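Local coordinates for integral membrane indolylacetylinositol arabinosyltransferase EmbB (PDB 7BVC), which probably transfers arabinose units to build the arabinan of mycobacterial cell-wall arabinogalactan, and binds the antituberculosis drug ethambutol, at residues L969-V974 / R997-Y1002. Residues are numbered along the deposited sequence; the frame is centred on the assembly and turned at random.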
loop_
_atom_site.group_PDB
_atom_site.type_symbol
_atom_site.label_atom_id
_atom_site.label_comp_id
_atom_site.label_asym_id
_atom_site.label_seq_id
_atom_site.Cartn_x
_atom_site.Cartn_y
_atom_site.Cartn_z
ATOM N N LEU B 969 -4.668 -23.862 21.017
ATOM C CA LEU B 969 -4.827 -23.181 19.738
ATOM C C LEU B 969 -3.669 -22.203 19.572
ATOM O O LEU B 969 -3.648 -21.140 20.200
ATOM C CB LEU B 969 -6.172 -22.463 19.673
ATOM C CG LEU B 969 -6.748 -22.135 18.293
ATOM C CD1 LEU B 969 -8.258 -22.053 18.370
ATOM C CD2 LEU B 969 -6.182 -20.837 17.749
ATOM N N MET B 970 -2.704 -22.564 18.739
ATOM C CA MET B 970 -1.554 -21.717 18.462
ATOM C C MET B 970 -1.785 -20.985 17.150
ATOM O O MET B 970 -2.182 -21.602 16.157
ATOM C CB MET B 970 -0.272 -22.545 18.386
ATOM C CG MET B 970 0.313 -22.909 19.736
ATOM S SD MET B 970 1.720 -24.024 19.600
ATOM C CE MET B 970 0.900 -25.610 19.658
ATOM N N ASP B 971 -1.549 -19.674 17.144
ATOM C CA ASP B 971 -1.649 -18.936 15.899
ATOM C C ASP B 971 -0.586 -19.427 14.917
ATOM O O ASP B 971 0.381 -20.095 15.289
ATOM C CB ASP B 971 -1.506 -17.437 16.154
ATOM C CG ASP B 971 -2.772 -16.820 16.716
ATOM O OD1 ASP B 971 -3.596 -17.565 17.284
ATOM O OD2 ASP B 971 -2.946 -15.590 16.589
ATOM N N TRP B 972 -0.771 -19.089 13.644
ATOM C CA TRP B 972 0.105 -19.621 12.607
ATOM C C TRP B 972 1.512 -19.046 12.659
ATOM O O TRP B 972 2.362 -19.469 11.870
ATOM C CB TRP B 972 -0.504 -19.388 11.221
ATOM C CG TRP B 972 -0.719 -17.956 10.857
ATOM C CD1 TRP B 972 -1.886 -17.259 10.947
ATOM C CD2 TRP B 972 0.247 -17.048 10.315
ATOM N NE1 TRP B 972 -1.705 -15.972 10.508
ATOM C CE2 TRP B 972 -0.402 -15.818 10.115
ATOM C CE3 TRP B 972 1.601 -17.157 9.984
ATOM C CZ2 TRP B 972 0.253 -14.704 9.603
ATOM C CZ3 TRP B 972 2.249 -16.051 9.477
ATOM C CH2 TRP B 972 1.576 -14.841 9.291
ATOM N N ALA B 973 1.785 -18.108 13.563
ATOM C CA ALA B 973 3.129 -17.583 13.743
ATOM C C ALA B 973 3.909 -18.302 14.831
ATOM O O ALA B 973 5.111 -18.532 14.666
ATOM C CB ALA B 973 3.074 -16.087 14.069
ATOM N N VAL B 974 3.259 -18.663 15.936
ATOM C CA VAL B 974 3.930 -19.325 17.049
ATOM C C VAL B 974 3.880 -20.843 16.891
ATOM O O VAL B 974 3.048 -21.523 17.503
ATOM C CB VAL B 974 3.312 -18.860 18.381
ATOM C CG1 VAL B 974 3.565 -17.393 18.566
ATOM C CG2 VAL B 974 1.806 -19.059 18.384
ATOM N N ARG B 997 -4.988 -20.334 24.155
ATOM C CA ARG B 997 -4.684 -19.785 22.840
ATOM C C ARG B 997 -3.398 -18.983 22.938
ATOM O O ARG B 997 -3.297 -18.068 23.760
ATOM C CB ARG B 997 -5.823 -18.907 22.319
ATOM C CG ARG B 997 -5.514 -18.251 20.987
ATOM C CD ARG B 997 -6.497 -17.150 20.656
ATOM N NE ARG B 997 -6.077 -16.391 19.483
ATOM C CZ ARG B 997 -6.616 -15.235 19.111
ATOM N NH1 ARG B 997 -6.171 -14.610 18.028
ATOM N NH2 ARG B 997 -7.598 -14.701 19.821
ATOM N N ILE B 998 -2.425 -19.322 22.099
ATOM C CA ILE B 998 -1.137 -18.639 22.061
ATOM C C ILE B 998 -1.079 -17.786 20.804
ATOM O O ILE B 998 -1.429 -18.245 19.709
ATOM C CB ILE B 998 0.034 -19.637 22.116
ATOM C CG1 ILE B 998 -0.139 -20.579 23.305
ATOM C CG2 ILE B 998 1.349 -18.900 22.226
ATOM C CD1 ILE B 998 0.978 -21.578 23.457
ATOM N N SER B 999 -0.645 -16.543 20.966
ATOM C CA SER B 999 -0.660 -15.532 19.923
ATOM C C SER B 999 0.672 -14.804 19.871
ATOM O O SER B 999 1.449 -14.841 20.831
ATOM C CB SER B 999 -1.789 -14.521 20.167
ATOM O OG SER B 999 -3.056 -15.148 20.112
ATOM N N PRO B 1000 0.971 -14.135 18.755
ATOM C CA PRO B 1000 2.145 -13.254 18.709
ATOM C C PRO B 1000 1.888 -11.927 19.409
ATOM O O PRO B 1000 0.872 -11.769 20.092
ATOM C CB PRO B 1000 2.382 -13.064 17.208
ATOM C CG PRO B 1000 1.053 -13.267 16.597
ATOM C CD PRO B 1000 0.368 -14.312 17.424
ATOM N N ASP B 1001 2.803 -10.971 19.258
ATOM C CA ASP B 1001 2.693 -9.699 19.955
ATOM C C ASP B 1001 1.510 -8.893 19.418
ATOM O O ASP B 1001 0.760 -9.334 18.544
ATOM C CB ASP B 1001 3.993 -8.910 19.825
ATOM C CG ASP B 1001 4.460 -8.795 18.392
ATOM O OD1 ASP B 1001 4.055 -9.639 17.568
ATOM O OD2 ASP B 1001 5.229 -7.860 18.088
ATOM N N TYR B 1002 1.350 -7.680 19.954
ATOM C CA TYR B 1002 0.121 -6.917 19.746
ATOM C C TYR B 1002 -0.067 -6.528 18.285
ATOM O O TYR B 1002 -1.094 -6.843 17.676
ATOM C CB TYR B 1002 0.125 -5.672 20.637
ATOM C CG TYR B 1002 -1.084 -4.785 20.443
ATOM C CD1 TYR B 1002 -2.288 -5.078 21.065
ATOM C CD2 TYR B 1002 -1.019 -3.657 19.640
ATOM C CE1 TYR B 1002 -3.396 -4.272 20.890
ATOM C CE2 TYR B 1002 -2.120 -2.847 19.457
ATOM C CZ TYR B 1002 -3.305 -3.159 20.086
ATOM O OH TYR B 1002 -4.404 -2.352 19.907
#
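Strands 968-970 and 996-999 form the parallel edge of a mixed six-stranded sheet in the C-terminal domain of EmbB, 968-970 being the outermost strand and 1047-1053 the next neighbour of 996-999. Between 969-974 and 997-1002 the tight part is held by two backbone hydrogen bonds; a further one joins Leu-969 to Phe-996. Ile-998 N donates to Leu-969 O (2.9 Å), within the carbonyl plane, and Asp-971 N donates to Ile-998 O at 2.9 Å, nearly along the C=O axis of Ile-998 (165°). Arg-997 CA also lies against Leu-969 O.

On the face of Leu-969 and Arg-997 the two side chains run side by side, and both have CG anti to the backbone N. The extended arginine passes the leucine and brings the edge of its guanidinium to Asp-971, whose OD1 lies in the guanidinium plane, 3.5 Å from Arg-997 NE. This salt bridge is long, but carboxylate and guanidinium are nearly coplanar, 29° apart. Each group has a further partner: Thr-1009 OG1 is hydrogen-bonded to Asp-971 OD2, and Asp-1010 forms a salt bridge with Arg-997 NH1, so both charges are tied to the region around the end of helix 1002-1009.

On the opposite face Met-970 and Ile-998 make the apolar part of the contact. Met-970 CG lies 4.0 Å from Ile-998 CD1, while the methionine chain, bent at chi3 (-90°), carries its tip away from the neighbouring strand. Beyond the ladder the chain turns, with a weak hydrogen bond from Val-974 N to Asp-971 O. Trp-972 starts out away from 997-1002 and has no contact with it; its side chain touches ethambutol and meets Trp-1012 edge-to-face. The contact loosens at partly exposed Ala-973, whose CB reaches Pro-1000 CG only at 4.3 Å, whereas buried Val-974 folds back and sets CG2 3.9 Å from Ile-998 CG2.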